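Local coordinates for protein ferredoxin (Trichomonas vaginalis, PDB 1L5P) that carries electrons through a single [2Fe-2S] cluster, linking pyruvate:ferredoxin oxidoreductase to hydrogenase in the hydrogenosome, at residues Q20-V25 against C47-V52; K12-E17 against T27-M32. One frame throughout, in Å; residues are numbered along the deposited sequence.

In the fold
In this [2Fe-2S] ferredoxin both contacts involve helix 22-27 or the chain leaving it. Interaction 1 joins strand 20-21 and the first turn of the helix (20-25) to Cys47 and strand 48-53 (47-52), buried at the middle of the chain and against the cluster. Interaction 2 ties the chain just beyond the helix (27-32) to strand 10-15 (12-17), nearer the surface. The centres lie about 9 Å apart. Both contacts reach the same mixed sheet, one through its outer strand 10-15 and the other through strand 48-53, and their segments alternate along the chain. They also touch: Val25 meets Leu14 and Phe16, while Met32 packs on Cys47, so packing is continuous from the cluster side to the edge of the sheet.

Interaction 1 of 2, residues Q20-V25 against C47-V52; sequences QTLFTV and CICKHV. With FES (Fe2/s2 (inorganic) cluster), chain D.
Cys47 SG binds the cluster iron FE2 at 2.4 Å, and Cys78 gives the same iron its other protein sulfur. Directly behind that ligand, the CB of Cys47 rests on Phe23 CD1 at 3.5 Å, approaching the ring obliquely. Phe23 places its ring there with CG anti to the backbone N (chi1 178°), and one face of it lies over the bridging sulfide S2, which is 3.6 Å from Phe23 CE1. A single aromatic ring therefore packs against both the cluster and one of its ligands, and probably helps to keep solvent from this side of it. One residue earlier on the helix and two further along the strand, Leu22 CD2 meets Cys49 SG at 3.7 Å, a plain apolar contact in the core. At the start of the helix Thr21, the N-cap residue, shares a 2.9 Å hydrogen bond between its OG1 and Thr24 OG1. Around the contact, strand 20-21 bonds to strand 81-82, Leu22 also meets Phe91, the first turn of helix 22-27 packs on strands 48-53 and 90-92, and Cys47 continues the packing to Leu76 of strand 74-76.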
ATOM      1  N   GLN A  20      -1.428  -8.085  -7.820  1.00 34.12           N
ATOM      2  CA  GLN A  20      -0.559  -8.191  -6.660  1.00 31.07           C
ATOM      3  C   GLN A  20      -0.981  -7.058  -5.736  1.00 30.13           C
ATOM      4  O   GLN A  20      -1.366  -5.994  -6.207  1.00 30.42           O
ATOM      5  CB  GLN A  20       0.902  -7.982  -7.073  1.00 31.12           C
ATOM      6  CG  GLN A  20       1.713  -9.251  -7.236  1.00 29.95           C
ATOM      7  CD  GLN A  20       3.202  -9.014  -7.065  1.00 31.22           C
ATOM      8  OE1 GLN A  20       3.769  -8.090  -7.654  1.00 29.27           O
ATOM      9  NE2 GLN A  20       3.846  -9.854  -6.257  1.00 32.49           N
ATOM     10  N   THR A  21      -0.927  -7.271  -4.427  1.00 29.12           N
ATOM     11  CA  THR A  21      -1.297  -6.197  -3.521  1.00 27.27           C
ATOM     12  C   THR A  21      -0.055  -5.391  -3.209  1.00 26.40           C
ATOM     13  O   THR A  21       1.059  -5.901  -3.289  1.00 26.42           O
ATOM     14  CB  THR A  21      -1.865  -6.709  -2.196  1.00 26.82           C
ATOM     15  OG1 THR A  21      -0.823  -7.342  -1.447  1.00 28.97           O
ATOM     16  CG2 THR A  21      -2.993  -7.687  -2.444  1.00 27.45           C
ATOM     17  N   LEU A  22      -0.259  -4.131  -2.855  1.00 24.77           N
ATOM     18  CA  LEU A  22       0.834  -3.254  -2.515  1.00 24.90           C
ATOM     19  C   LEU A  22       1.614  -3.870  -1.362  1.00 27.28           C
ATOM     20  O   LEU A  22       2.841  -3.721  -1.271  1.00 28.55           O
ATOM     21  CB  LEU A  22       0.290  -1.897  -2.097  1.00 22.31           C
ATOM     22  CG  LEU A  22       1.367  -0.852  -1.841  1.00 23.68           C
ATOM     23  CD1 LEU A  22       2.103  -0.555  -3.140  1.00 20.12           C
ATOM     24  CD2 LEU A  22       0.728   0.389  -1.274  1.00 22.67           C
ATOM     25  N   PHE A  23       0.886  -4.555  -0.484  1.00 26.12           N
ATOM     26  CA  PHE A  23       1.457  -5.215   0.692  1.00 25.25           C
ATOM     27  C   PHE A  23       2.473  -6.252   0.248  1.00 26.45           C
ATOM     28  O   PHE A  23       3.594  -6.296   0.746  1.00 26.97           O
ATOM     29  CB  PHE A  23       0.346  -5.906   1.505  1.00 22.99           C
ATOM     30  CG  PHE A  23       0.845  -6.664   2.707  1.00 15.89           C
ATOM     31  CD1 PHE A  23       1.166  -5.998   3.889  1.00 15.10           C
ATOM     32  CD2 PHE A  23       0.979  -8.048   2.662  1.00 14.19           C
ATOM     33  CE1 PHE A  23       1.613  -6.711   5.017  1.00 15.02           C
ATOM     34  CE2 PHE A  23       1.424  -8.767   3.777  1.00 12.66           C
ATOM     35  CZ  PHE A  23       1.741  -8.096   4.958  1.00 12.84           C
ATOM     36  N   THR A  24       2.063  -7.097  -0.688  1.00 27.85           N
ATOM     37  CA  THR A  24       2.936  -8.128  -1.206  1.00 29.89           C
ATOM     38  C   THR A  24       4.180  -7.487  -1.787  1.00 30.18           C
ATOM     39  O   THR A  24       5.295  -7.856  -1.446  1.00 31.38           O
ATOM     40  CB  THR A  24       2.241  -8.914  -2.303  1.00 31.62           C
ATOM     41  OG1 THR A  24       1.054  -9.504  -1.769  1.00 34.53           O
ATOM     42  CG2 THR A  24       3.159 -10.006  -2.840  1.00 34.03           C
ATOM     43  N   VAL A  25       3.966  -6.521  -2.670  1.00 29.43           N
ATOM     44  CA  VAL A  25       5.043  -5.800  -3.320  1.00 29.05           C
ATOM     45  C   VAL A  25       5.968  -5.132  -2.305  1.00 28.66           C
ATOM     46  O   VAL A  25       7.188  -5.274  -2.378  1.00 29.33           O
ATOM     47  CB  VAL A  25       4.451  -4.737  -4.265  1.00 28.63           C
ATOM     48  CG1 VAL A  25       5.527  -3.756  -4.710  1.00 28.47           C
ATOM     49  CG2 VAL A  25       3.800  -5.428  -5.454  1.00 25.04           C
ATOM     50  N   CYS A  47      -0.433  -2.636   7.999  1.00 31.16           N
ATOM     51  CA  CYS A  47       0.227  -2.324   6.730  1.00 29.00           C
ATOM     52  C   CYS A  47      -0.053  -0.917   6.232  1.00 26.32           C
ATOM     53  O   CYS A  47      -0.191  -0.698   5.036  1.00 26.02           O
ATOM     54  CB  CYS A  47      -0.225  -3.304   5.668  1.00 29.14           C
ATOM     55  SG  CYS A  47      -1.980  -3.194   5.401  1.00 30.99           S
ATOM     56  N   ILE A  48      -0.112   0.036   7.147  1.00 27.58           N
ATOM     57  CA  ILE A  48      -0.393   1.418   6.793  1.00 28.31           C
ATOM     58  C   ILE A  48       0.672   2.092   5.938  1.00 29.70           C
ATOM     59  O   ILE A  48       1.862   1.969   6.196  1.00 30.53           O
ATOM     60  CB  ILE A  48      -0.578   2.266   8.051  1.00 27.22           C
ATOM     61  CG1 ILE A  48      -1.898   1.895   8.725  1.00 28.86           C
ATOM     62  CG2 ILE A  48      -0.548   3.743   7.686  1.00 25.28           C
ATOM     63  CD1 ILE A  48      -3.105   2.159   7.849  1.00 27.94           C
ATOM     64  N   CYS A  49       0.225   2.815   4.920  1.00 30.26           N
ATOM     65  CA  CYS A  49       1.113   3.557   4.043  1.00 28.91           C
ATOM     66  C   CYS A  49       0.344   4.791   3.616  1.00 30.99           C
ATOM     67  O   CYS A  49      -0.827   4.938   3.968  1.00 32.95           O
ATOM     68  CB  CYS A  49       1.481   2.726   2.835  1.00 28.90           C
ATOM     69  SG  CYS A  49       0.110   2.354   1.794  1.00 30.91           S
ATOM     70  N   LYS A  50       0.978   5.692   2.874  1.00 30.93           N
ATOM     71  CA  LYS A  50       0.276   6.899   2.449  1.00 28.41           C
ATOM     72  C   LYS A  50       0.268   7.042   0.941  1.00 28.80           C
ATOM     73  O   LYS A  50       1.316   7.016   0.308  1.00 30.57           O
ATOM     74  CB  LYS A  50       0.908   8.141   3.078  1.00 26.60           C
ATOM     75  CG  LYS A  50       0.272   8.565   4.382  1.00 27.29           C
ATOM     76  CD  LYS A  50       1.208   8.346   5.551  1.00 31.29           C
ATOM     77  CE  LYS A  50       2.340   9.364   5.536  1.00 35.61           C
ATOM     78  NZ  LYS A  50       3.548   8.904   6.279  1.00 38.60           N
ATOM     79  N   HIS A  51      -0.923   7.175   0.366  1.00 27.86           N
ATOM     80  CA  HIS A  51      -1.058   7.350  -1.069  1.00 27.84           C
ATOM     81  C   HIS A  51      -0.864   8.837  -1.365  1.00 28.94           C
ATOM     82  O   HIS A  51      -1.700   9.665  -0.995  1.00 27.56           O
ATOM     83  CB  HIS A  51      -2.444   6.894  -1.531  1.00 30.39           C
ATOM     84  CG  HIS A  51      -2.742   7.210  -2.967  1.00 32.82           C
ATOM     85  ND1 HIS A  51      -4.026   7.384  -3.437  1.00 32.15           N
ATOM     86  CD2 HIS A  51      -1.925   7.371  -4.033  1.00 33.23           C
ATOM     87  CE1 HIS A  51      -3.986   7.635  -4.733  1.00 36.33           C
ATOM     88  NE2 HIS A  51      -2.721   7.633  -5.120  1.00 33.57           N
ATOM     89  N   VAL A  52       0.247   9.178  -2.020  1.00 31.14           N
ATOM     90  CA  VAL A  52       0.542  10.574  -2.339  1.00 31.63           C
ATOM     91  C   VAL A  52       0.382  10.979  -3.799  1.00 30.75           C
ATOM     92  O   VAL A  52       0.261  12.166  -4.090  1.00 31.32           O
ATOM     93  CB  VAL A  52       1.960  10.981  -1.902  1.00 35.87           C
ATOM     94  CG1 VAL A  52       2.059  10.923  -0.382  1.00 39.80           C
ATOM     95  CG2 VAL A  52       3.000  10.091  -2.575  1.00 34.58           C
TER
HETATM   96 FE1  FES D  94      -3.192  -6.863   8.238  1.00 29.89          FE
HETATM   97 FE2  FES D  94      -2.977  -5.343   5.988  1.00 32.50          FE
HETATM   98  S1  FES D  94      -4.544  -5.192   7.576  1.00 33.00           S
HETATM   99  S2  FES D  94      -1.605  -7.017   6.640  1.00 30.45           S

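Interaction 2 of 2, residues K12-E17 against T27-M32; sequences KQLKFE and TEAGLM
Leu14 and Leu31 are brought together by similar torsions: each has CG anti to its carbonyl carbon and CD1 extended away from CA, though chi1 differs, -31° in Leu14 against -66° in Leu31. The two branches therefore reach for each other tip to tip, and their CD1 methyls, Leu14 CD1 and Leu31 CD1, come within 3.4 Å, tighter than ordinary van der Waals contact. The first torsion of Leu14 lies well short of a staggered position. Its second methyl shares in the contact, with Leu14 CD2 3.9 Å from Leu31 CD1, so one methyl of Leu31 faces the forked end of Leu14.

The other branch of Leu31 serves a different neighbour. Leu31 CD2 meets Lys12 CD at 4.0 Å, where the bent aliphatic chain of the lysine crosses it obliquely, toward the surface. Ala29 adds a looser touch, its CB lying 4.4 Å from Leu14 CD1. No hydrogen bond joins the two segments; side chains alone span the 8.1 Å between Leu14 CA and Ala29 CA.

The backbone supplies the change of direction that makes this possible. A type I turn runs from Thr27 to Gly30, with Gly30 N bonded to Thr27 O, and the positive phi of Gly30 ends the helix in a Schellman motif. Leu31 follows at once, pointing back toward the sheet, where it also packs on Ala5 and Leu93, while Leu14 reaches Val25 and Leu26 of the helix itself. Here the residue after the Schellman glycine packs on strand 10-15, and the contact joins the chain leaving helix 22-27 to this outermost strand of the mixed sheet in the beta-grasp fold of [2Fe-2S] ferredoxins.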
ATOM      1  N   LYS A  12      12.116   4.793  -4.084  1.00 46.04           N
ATOM      2  CA  LYS A  12      12.506   3.477  -4.584  1.00 45.49           C
ATOM      3  C   LYS A  12      11.428   2.958  -5.521  1.00 45.80           C
ATOM      4  O   LYS A  12      10.304   2.708  -5.097  1.00 47.44           O
ATOM      5  CB  LYS A  12      12.679   2.484  -3.433  1.00 47.08           C
ATOM      6  CG  LYS A  12      13.592   2.959  -2.320  1.00 48.38           C
ATOM      7  CD  LYS A  12      14.336   1.796  -1.696  1.00 48.84           C
ATOM      8  CE  LYS A  12      15.718   2.229  -1.242  1.00 50.51           C
ATOM      9  NZ  LYS A  12      15.657   3.102  -0.035  1.00 48.84           N
ATOM     10  N   GLN A  13      11.766   2.794  -6.794  1.00 44.92           N
ATOM     11  CA  GLN A  13      10.797   2.299  -7.757  1.00 45.03           C
ATOM     12  C   GLN A  13      10.713   0.782  -7.692  1.00 44.37           C
ATOM     13  O   GLN A  13      11.729   0.084  -7.693  1.00 44.17           O
ATOM     14  CB  GLN A  13      11.167   2.740  -9.172  1.00 47.68           C
ATOM     15  CG  GLN A  13      10.441   1.967 -10.264  1.00 50.21           C
ATOM     16  CD  GLN A  13      10.365   2.737 -11.564  1.00 51.48           C
ATOM     17  OE1 GLN A  13      10.597   3.946 -11.590  1.00 54.77           O
ATOM     18  NE2 GLN A  13      10.037   2.044 -12.652  1.00 52.39           N
ATOM     19  N   LEU A  14       9.486   0.281  -7.623  1.00 43.81           N
ATOM     20  CA  LEU A  14       9.244  -1.151  -7.548  1.00 42.49           C
ATOM     21  C   LEU A  14       8.317  -1.568  -8.678  1.00 42.39           C
ATOM     22  O   LEU A  14       7.411  -0.818  -9.054  1.00 43.01           O
ATOM     23  CB  LEU A  14       8.608  -1.517  -6.198  1.00 41.62           C
ATOM     24  CG  LEU A  14       8.967  -0.671  -4.969  1.00 42.22           C
ATOM     25  CD1 LEU A  14       8.332  -1.264  -3.718  1.00 41.56           C
ATOM     26  CD2 LEU A  14      10.475  -0.616  -4.802  1.00 42.65           C
ATOM     27  N   LYS A  15       8.554  -2.756  -9.227  1.00 41.72           N
ATOM     28  CA  LYS A  15       7.723  -3.282 -10.306  1.00 40.83           C
ATOM     29  C   LYS A  15       6.667  -4.171  -9.679  1.00 39.60           C
ATOM     30  O   LYS A  15       6.911  -4.827  -8.673  1.00 37.43           O
ATOM     31  CB  LYS A  15       8.545  -4.114 -11.296  1.00 42.18           C
ATOM     32  CG  LYS A  15      10.054  -3.955 -11.181  1.00 46.80           C
ATOM     33  CD  LYS A  15      10.761  -4.501 -12.414  1.00 47.08           C
ATOM     34  CE  LYS A  15      10.812  -3.463 -13.527  1.00 52.75           C
ATOM     35  NZ  LYS A  15      10.748  -2.059 -13.002  1.00 54.67           N
ATOM     36  N   PHE A  16       5.480  -4.181 -10.260  1.00 40.31           N
ATOM     37  CA  PHE A  16       4.424  -5.017  -9.723  1.00 42.23           C
ATOM     38  C   PHE A  16       3.781  -5.795 -10.844  1.00 45.18           C
ATOM     39  O   PHE A  16       3.827  -5.391 -12.012  1.00 46.30           O
ATOM     40  CB  PHE A  16       3.365  -4.179  -8.999  1.00 38.54           C
ATOM     41  CG  PHE A  16       2.552  -3.311  -9.910  1.00 35.99           C
ATOM     42  CD1 PHE A  16       1.632  -3.870 -10.795  1.00 35.72           C
ATOM     43  CD2 PHE A  16       2.723  -1.932  -9.905  1.00 35.94           C
ATOM     44  CE1 PHE A  16       0.898  -3.069 -11.667  1.00 35.82           C
ATOM     45  CE2 PHE A  16       1.992  -1.115 -10.773  1.00 35.44           C
ATOM     46  CZ  PHE A  16       1.080  -1.685 -11.655  1.00 34.92           C
ATOM     47  N   GLU A  17       3.180  -6.916 -10.471  1.00 47.16           N
ATOM     48  CA  GLU A  17       2.498  -7.777 -11.415  1.00 48.43           C
ATOM     49  C   GLU A  17       1.003  -7.645 -11.153  1.00 47.65           C
ATOM     50  O   GLU A  17       0.572  -7.629 -10.000  1.00 48.82           O
ATOM     51  CB  GLU A  17       2.946  -9.217 -11.197  1.00 50.85           C
ATOM     52  CG  GLU A  17       3.862  -9.739 -12.267  1.00 59.85           C
ATOM     53  CD  GLU A  17       3.194 -10.806 -13.113  1.00 68.24           C
ATOM     54  OE1 GLU A  17       2.791 -11.852 -12.550  1.00 72.63           O
ATOM     55  OE2 GLU A  17       3.067 -10.597 -14.341  1.00 72.18           O
ATOM     56  N   THR A  27       6.216  -5.623   1.148  1.00 30.74           N
ATOM     57  CA  THR A  27       6.847  -6.547   2.082  1.00 28.81           C
ATOM     58  C   THR A  27       7.901  -7.435   1.433  1.00 29.29           C
ATOM     59  O   THR A  27       8.925  -7.717   2.050  1.00 29.54           O
ATOM     60  CB  THR A  27       5.809  -7.450   2.796  1.00 26.92           C
ATOM     61  OG1 THR A  27       5.005  -8.119   1.817  1.00 26.40           O
ATOM     62  CG2 THR A  27       4.925  -6.628   3.711  1.00 22.10           C
ATOM     63  N   GLU A  28       7.660  -7.871   0.200  1.00 28.47           N
ATOM     64  CA  GLU A  28       8.618  -8.729  -0.485  1.00 29.18           C
ATOM     65  C   GLU A  28       9.862  -7.959  -0.941  1.00 30.49           C
ATOM     66  O   GLU A  28      10.801  -8.549  -1.475  1.00 32.61           O
ATOM     67  CB  GLU A  28       7.959  -9.413  -1.677  1.00 28.92           C
ATOM     68  CG  GLU A  28       7.500 -10.821  -1.376  1.00 31.78           C
ATOM     69  CD  GLU A  28       6.460 -11.325  -2.366  1.00 36.44           C
ATOM     70  OE1 GLU A  28       5.561 -12.085  -1.947  1.00 35.64           O
ATOM     71  OE2 GLU A  28       6.540 -10.969  -3.566  1.00 38.14           O
ATOM     72  N   ALA A  29       9.867  -6.647  -0.717  1.00 29.24           N
ATOM     73  CA  ALA A  29      10.998  -5.798  -1.093  1.00 27.51           C
ATOM     74  C   ALA A  29      11.710  -5.245   0.147  1.00 26.01           C
ATOM     75  O   ALA A  29      12.633  -4.440   0.042  1.00 27.47           O
ATOM     76  CB  ALA A  29      10.521  -4.652  -1.976  1.00 25.35           C
ATOM     77  N   GLY A  30      11.264  -5.671   1.322  1.00 26.20           N
ATOM     78  CA  GLY A  30      11.888  -5.227   2.553  1.00 25.78           C
ATOM     79  C   GLY A  30      11.519  -3.830   3.006  1.00 26.98           C
ATOM     80  O   GLY A  30      12.046  -3.345   4.012  1.00 26.39           O
ATOM     81  N   LEU A  31      10.612  -3.181   2.278  1.00 28.08           N
ATOM     82  CA  LEU A  31      10.175  -1.826   2.616  1.00 28.65           C
ATOM     83  C   LEU A  31       9.123  -1.842   3.727  1.00 29.45           C
ATOM     84  O   LEU A  31       8.968  -0.875   4.476  1.00 29.95           O
ATOM     85  CB  LEU A  31       9.615  -1.143   1.365  1.00 27.20           C
ATOM     86  CG  LEU A  31      10.676  -0.907   0.289  1.00 27.46           C
ATOM     87  CD1 LEU A  31      10.050  -0.280  -0.944  1.00 29.79           C
ATOM     88  CD2 LEU A  31      11.767  -0.014   0.857  1.00 25.57           C
ATOM     89  N   MET A  32       8.410  -2.957   3.833  1.00 30.47           N
ATOM     90  CA  MET A  32       7.369  -3.119   4.846  1.00 31.31           C
ATOM     91  C   MET A  32       7.439  -4.542   5.417  1.00 31.35           C
ATOM     92  O   MET A  32       7.562  -5.521   4.667  1.00 31.47           O
ATOM     93  CB  MET A  32       5.987  -2.843   4.213  1.00 29.33           C
ATOM     94  CG  MET A  32       4.810  -2.838   5.188  1.00 29.62           C
ATOM     95  SD  MET A  32       3.181  -2.587   4.405  1.00 25.53           S
ATOM     96  CE  MET A  32       3.094  -0.819   4.515  1.00 22.11           C
TER